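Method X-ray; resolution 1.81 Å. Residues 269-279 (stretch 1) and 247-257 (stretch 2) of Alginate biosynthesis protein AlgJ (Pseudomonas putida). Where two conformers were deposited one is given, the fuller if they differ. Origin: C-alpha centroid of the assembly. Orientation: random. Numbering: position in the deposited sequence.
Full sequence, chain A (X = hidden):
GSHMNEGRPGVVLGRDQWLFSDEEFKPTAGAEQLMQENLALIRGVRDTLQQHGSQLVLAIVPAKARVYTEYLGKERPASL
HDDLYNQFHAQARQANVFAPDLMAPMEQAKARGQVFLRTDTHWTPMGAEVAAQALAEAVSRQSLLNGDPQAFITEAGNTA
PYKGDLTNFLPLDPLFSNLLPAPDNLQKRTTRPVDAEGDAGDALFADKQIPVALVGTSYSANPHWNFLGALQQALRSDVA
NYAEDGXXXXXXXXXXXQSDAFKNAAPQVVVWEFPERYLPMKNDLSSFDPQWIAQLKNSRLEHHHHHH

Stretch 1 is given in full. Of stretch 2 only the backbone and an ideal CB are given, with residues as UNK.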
# COMPACT_ATOMS: atom_id res chain seq x y z
N VAL A 269 0.75 8.47 15.16
CA VAL A 269 0.77 8.42 13.71
C VAL A 269 0.11 7.15 13.21
O VAL A 269 0.36 6.06 13.73
CB VAL A 269 2.23 8.50 13.16
CG1 VAL A 269 2.29 8.23 11.64
CG2 VAL A 269 2.85 9.83 13.48
N VAL A 270 -0.75 7.29 12.19
CA VAL A 270 -1.25 6.13 11.46
C VAL A 270 -0.72 6.17 10.03
O VAL A 270 -0.95 7.14 9.30
CB VAL A 270 -2.78 6.08 11.44
CG1 VAL A 270 -3.27 4.92 10.55
CG2 VAL A 270 -3.34 5.96 12.85
N VAL A 271 0.00 5.13 9.65
CA VAL A 271 0.46 5.01 8.27
C VAL A 271 -0.60 4.19 7.54
O VAL A 271 -0.90 3.06 7.93
CB VAL A 271 1.84 4.33 8.17
CG1 VAL A 271 2.20 4.05 6.69
CG2 VAL A 271 2.90 5.17 8.82
N TRP A 272 -1.16 4.76 6.48
CA TRP A 272 -2.24 4.11 5.73
C TRP A 272 -1.76 3.81 4.31
O TRP A 272 -1.65 4.71 3.48
CB TRP A 272 -3.47 5.00 5.67
CG TRP A 272 -4.68 4.35 5.08
CD1 TRP A 272 -4.81 3.03 4.70
CD2 TRP A 272 -5.95 4.97 4.81
NE1 TRP A 272 -6.08 2.81 4.22
CE2 TRP A 272 -6.79 3.98 4.27
CE3 TRP A 272 -6.44 6.27 4.97
CZ2 TRP A 272 -8.13 4.25 3.89
CZ3 TRP A 272 -7.75 6.54 4.60
CH2 TRP A 272 -8.58 5.53 4.06
N GLU A 273 -1.47 2.54 4.05
CA GLU A 273 -0.99 2.09 2.75
C GLU A 273 -2.17 1.81 1.82
O GLU A 273 -3.08 1.03 2.14
CB GLU A 273 -0.08 0.87 2.93
CG GLU A 273 0.19 0.10 1.65
CD GLU A 273 -0.69 -1.14 1.52
OE1 GLU A 273 -0.78 -1.94 2.48
OE2 GLU A 273 -1.27 -1.33 0.43
N PHE A 274 -2.17 2.49 0.68
CA PHE A 274 -3.33 2.58 -0.21
C PHE A 274 -2.82 2.57 -1.66
O PHE A 274 -2.43 3.61 -2.20
CB PHE A 274 -4.12 3.88 0.09
CG PHE A 274 -5.54 3.89 -0.44
CD1 PHE A 274 -5.82 3.60 -1.78
CD2 PHE A 274 -6.62 4.19 0.41
CE1 PHE A 274 -7.14 3.64 -2.26
CE2 PHE A 274 -7.94 4.21 -0.06
CZ PHE A 274 -8.20 3.92 -1.40
N PRO A 275 -2.77 1.39 -2.28
CA PRO A 275 -2.25 1.32 -3.65
C PRO A 275 -3.15 2.09 -4.64
O PRO A 275 -4.37 2.08 -4.49
CB PRO A 275 -2.24 -0.19 -3.96
CG PRO A 275 -2.21 -0.86 -2.58
CD PRO A 275 -3.11 0.06 -1.75
N GLU A 276 -2.56 2.75 -5.63
CA GLU A 276 -3.33 3.67 -6.47
C GLU A 276 -4.52 3.02 -7.20
O GLU A 276 -5.57 3.65 -7.34
CB GLU A 276 -2.42 4.37 -7.48
CG GLU A 276 -1.83 3.47 -8.56
CD GLU A 276 -1.28 4.23 -9.76
OE1 GLU A 276 -2.06 4.61 -10.67
OE2 GLU A 276 -0.05 4.43 -9.82
N ARG A 277 -4.38 1.77 -7.63
CA ARG A 277 -5.41 1.13 -8.44
C ARG A 277 -6.75 0.96 -7.71
O ARG A 277 -7.76 0.72 -8.35
CB ARG A 277 -4.94 -0.24 -8.95
CG ARG A 277 -4.94 -1.35 -7.88
CD ARG A 277 -4.30 -2.62 -8.49
NE ARG A 277 -4.44 -3.84 -7.69
CZ ARG A 277 -3.48 -4.32 -6.91
NH1 ARG A 277 -2.33 -3.67 -6.81
NH2 ARG A 277 -3.66 -5.45 -6.24
N TYR A 278 -6.73 1.06 -6.39
CA TYR A 278 -7.96 0.89 -5.60
C TYR A 278 -8.84 2.14 -5.57
O TYR A 278 -9.99 2.06 -5.16
CB TYR A 278 -7.64 0.49 -4.15
CG TYR A 278 -7.14 -0.93 -4.01
CD1 TYR A 278 -8.03 -2.01 -4.07
CD2 TYR A 278 -5.79 -1.19 -3.82
CE1 TYR A 278 -7.57 -3.32 -3.95
CE2 TYR A 278 -5.33 -2.49 -3.70
CZ TYR A 278 -6.21 -3.54 -3.76
OH TYR A 278 -5.73 -4.83 -3.63
N LEU A 279 -8.30 3.29 -5.96
CA LEU A 279 -9.07 4.53 -5.84
C LEU A 279 -10.35 4.52 -6.70
O LEU A 279 -11.42 4.93 -6.24
CB LEU A 279 -8.21 5.76 -6.19
CG LEU A 279 -8.90 7.11 -5.93
CD1 LEU A 279 -9.21 7.30 -4.46
CD2 LEU A 279 -8.03 8.25 -6.43
N UNK A 247 -9.07 -7.48 1.20
CA UNK A 247 -10.28 -6.69 1.35
C UNK A 247 -10.08 -5.26 0.88
O UNK A 247 -10.91 -4.39 1.11
CB UNK A 247 -10.74 -6.70 2.81
N UNK A 248 -8.96 -5.01 0.21
CA UNK A 248 -8.65 -3.66 -0.23
C UNK A 248 -8.17 -2.83 0.94
O UNK A 248 -8.05 -3.32 2.06
CB UNK A 248 -9.87 -3.01 -0.89
N UNK A 249 -7.86 -1.55 0.68
CA UNK A 249 -7.23 -0.65 1.65
C UNK A 249 -8.22 0.05 2.59
O UNK A 249 -7.80 0.49 3.67
CB UNK A 249 -6.42 0.41 0.90
N UNK A 250 -9.49 0.14 2.21
CA UNK A 250 -10.46 0.93 2.99
C UNK A 250 -11.09 0.13 4.15
O UNK A 250 -11.14 0.62 5.29
CB UNK A 250 -11.57 1.44 2.07
N UNK A 251 -11.57 -1.08 3.86
CA UNK A 251 -12.24 -1.89 4.89
C UNK A 251 -11.36 -2.13 6.13
O UNK A 251 -11.86 -2.03 7.26
CB UNK A 251 -12.66 -3.24 4.29
N UNK A 252 -10.07 -2.45 5.95
CA UNK A 252 -9.27 -2.55 7.18
C UNK A 252 -9.14 -1.23 7.93
O UNK A 252 -9.03 -1.28 9.16
CB UNK A 252 -7.87 -3.07 6.84
N UNK A 253 -9.16 -0.09 7.24
CA UNK A 253 -9.11 1.19 7.96
C UNK A 253 -10.41 1.43 8.73
O UNK A 253 -10.37 1.87 9.88
CB UNK A 253 -8.86 2.34 6.99
N UNK A 254 -11.56 1.14 8.11
CA UNK A 254 -12.82 1.34 8.84
C UNK A 254 -12.92 0.40 10.06
O UNK A 254 -13.40 0.80 11.14
CB UNK A 254 -14.01 1.11 7.90
N UNK A 255 -12.44 -0.83 9.89
CA UNK A 255 -12.38 -1.77 11.01
C UNK A 255 -11.53 -1.22 12.14
O UNK A 255 -11.92 -1.26 13.31
CB UNK A 255 -11.83 -3.12 10.55
N UNK A 256 -10.36 -0.69 11.78
CA UNK A 256 -9.46 -0.10 12.77
C UNK A 256 -10.12 1.04 13.56
O UNK A 256 -10.00 1.10 14.79
CB UNK A 256 -8.20 0.42 12.08
N UNK A 257 -10.82 1.93 12.87
CA UNK A 257 -11.46 3.05 13.55
C UNK A 257 -12.53 2.60 14.54
O UNK A 257 -12.80 3.29 15.51
CB UNK A 257 -12.08 4.00 12.52

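Stretch 1 runs as a strand from Val269 and then enters a 3-10 segment at 276-278; stretch 2 enters through a short loop and becomes a helix whose axis lies 9.6 Å from that of the strand, at 157° between their N-to-C directions, so the two run roughly antiparallel. The evidence for each position is the CA-to-CB direction, phi/psi and the atoms of stretch 1 nearby.

At position 247 CA-to-CB points away and no atom of stretch 1 lies within 5.5 Å of the ideal CB; almost any side chain would suit. It is His247, which makes no contact here.

Position 248 has phi/psi of 76/-179, and positive phi by itself favours glycine. The ideal CB would lie 3.8 Å from Tyr278 CD1, an ordinary contact with the ring, so the case for glycine rests on phi. The residue is Gly248. Its CA sits 3.9 Å from Tyr278 CE1, and the oxygen of water 1 accepts from Gly248 N at 3.0 Å and is hydrogen-bonded to Tyr278 OH at 3.1 Å, linking the loop to the tyrosine.

Position 249 points toward stretch 1. Its ideal CB is 3.6 Å from Glu273 O, 3.8 Å from Phe274 CD2 and 4.1 Å from Trp272 NE1, and the rings of Phe274 and Tyr278 lie close by. A compact apolar side chain would suit, and phi of -85° is compatible with proline, among others. Pro249 is deposited. Its CG stands 3.5 Å from the centroid of the Phe274 ring, 6° off the normal, and its CD 3.6 Å from that of the Tyr278 ring, 21° off: two CH-pi contacts from one pyrrolidine ring. The backbone contributes separately, since Trp272 NE1 donates to Pro249 O at 2.9 Å with an angle of 155°. Glu273 O, 3.8 Å from Pro249 CB, finds no hydrogen-bond partner.

Position 250 points sideways, its ideal CB 4.8 Å from Trp272 CZ2 and 5.0 Å from Phe274 CE2. A medium or large apolar chain could reach the indole. Leu250 does so, placing CD1 4.0 Å from Trp272 CZ2, at the ring edge.

Positions 251 (away) and 252 (sideways) have nothing of stretch 1 within 5.5 Å of the ideal CB and are loosely constrained by it; they are Leu251 and Pro252.

Position 253 points toward the strand, with its ideal CB 3.7 Å from Trp272 CZ2. A flexible apolar chain that can lie across the indole would fit; leucine or isoleucine are also plausible. Selenomethionine Met253 (t, p, p) places CE 3.5 Å from the centroid of the five-membered ring of Trp272, 23° off the normal, and 3.8 Å from Val270 CG1, bridging two strand residues.

At position 254 CA-to-CB points sideways, and 255 is out of reach; nothing of stretch 1 lies within 5.5 Å of either ideal CB, so it leaves the side chain open at both. They are Leu254 and Lys255, neither in contact with it.

Position 256 points toward the strand, but no atom lies within 5.5 Å of its ideal CB; a long or aromatic side chain could reach the strand, whereas a small one would fall short of it. Tyr256 brings CE2 to 4.2 Å from Val270 CG2.

Position 257 is out of reach and unconstrained here; it is Leu257.

Stretch 2, residues 247-257: HGPLLPMLKYL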
# COMPACT_ATOMS: atom_id res chain seq x y z
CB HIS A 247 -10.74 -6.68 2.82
CG HIS A 247 -10.91 -8.05 3.39
ND1 HIS A 247 -11.97 -8.87 3.06
CD2 HIS A 247 -10.15 -8.75 4.27
CE1 HIS A 247 -11.86 -10.01 3.71
NE2 HIS A 247 -10.77 -9.97 4.45
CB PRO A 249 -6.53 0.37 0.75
CG PRO A 249 -7.40 0.43 -0.48
CD PRO A 249 -7.84 -1.01 -0.70
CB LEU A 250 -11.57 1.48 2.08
CG LEU A 250 -12.64 2.29 2.85
CD1 LEU A 250 -12.01 3.54 3.50
CD2 LEU A 250 -13.78 2.69 1.92
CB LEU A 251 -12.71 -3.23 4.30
CG LEU A 251 -14.19 -3.29 3.87
CD1 LEU A 251 -14.54 -2.11 2.99
CD2 LEU A 251 -14.51 -4.60 3.15
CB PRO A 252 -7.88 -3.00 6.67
CG PRO A 252 -8.16 -3.68 5.39
CD PRO A 252 -9.30 -2.88 4.77
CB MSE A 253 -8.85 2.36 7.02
CG MSE A 253 -8.93 3.71 7.71
SE MSE A 253 -7.66 3.93 9.22
CE MSE A 253 -6.14 4.27 8.11
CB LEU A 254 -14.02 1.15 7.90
CG LEU A 254 -13.97 2.01 6.63
CD1 LEU A 254 -15.15 1.68 5.71
CD2 LEU A 254 -13.97 3.49 7.00
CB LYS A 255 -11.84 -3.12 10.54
CG LYS A 255 -11.66 -4.15 11.64
CD LYS A 255 -11.47 -5.53 11.04
CE LYS A 255 -10.81 -6.49 12.01
NZ LYS A 255 -10.57 -7.81 11.36
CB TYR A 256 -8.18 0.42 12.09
CG TYR A 256 -7.25 1.06 13.09
CD1 TYR A 256 -6.69 0.32 14.11
CD2 TYR A 256 -6.95 2.41 13.01
CE1 TYR A 256 -5.84 0.91 15.03
CE2 TYR A 256 -6.12 3.01 13.93
CZ TYR A 256 -5.56 2.26 14.92
OH TYR A 256 -4.72 2.88 15.82
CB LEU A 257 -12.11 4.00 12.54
CG LEU A 257 -11.13 4.70 11.59
CD1 LEU A 257 -11.89 5.51 10.55
CD2 LEU A 257 -10.19 5.60 12.38
O HOH W 1 -7.32 -6.64 -1.67
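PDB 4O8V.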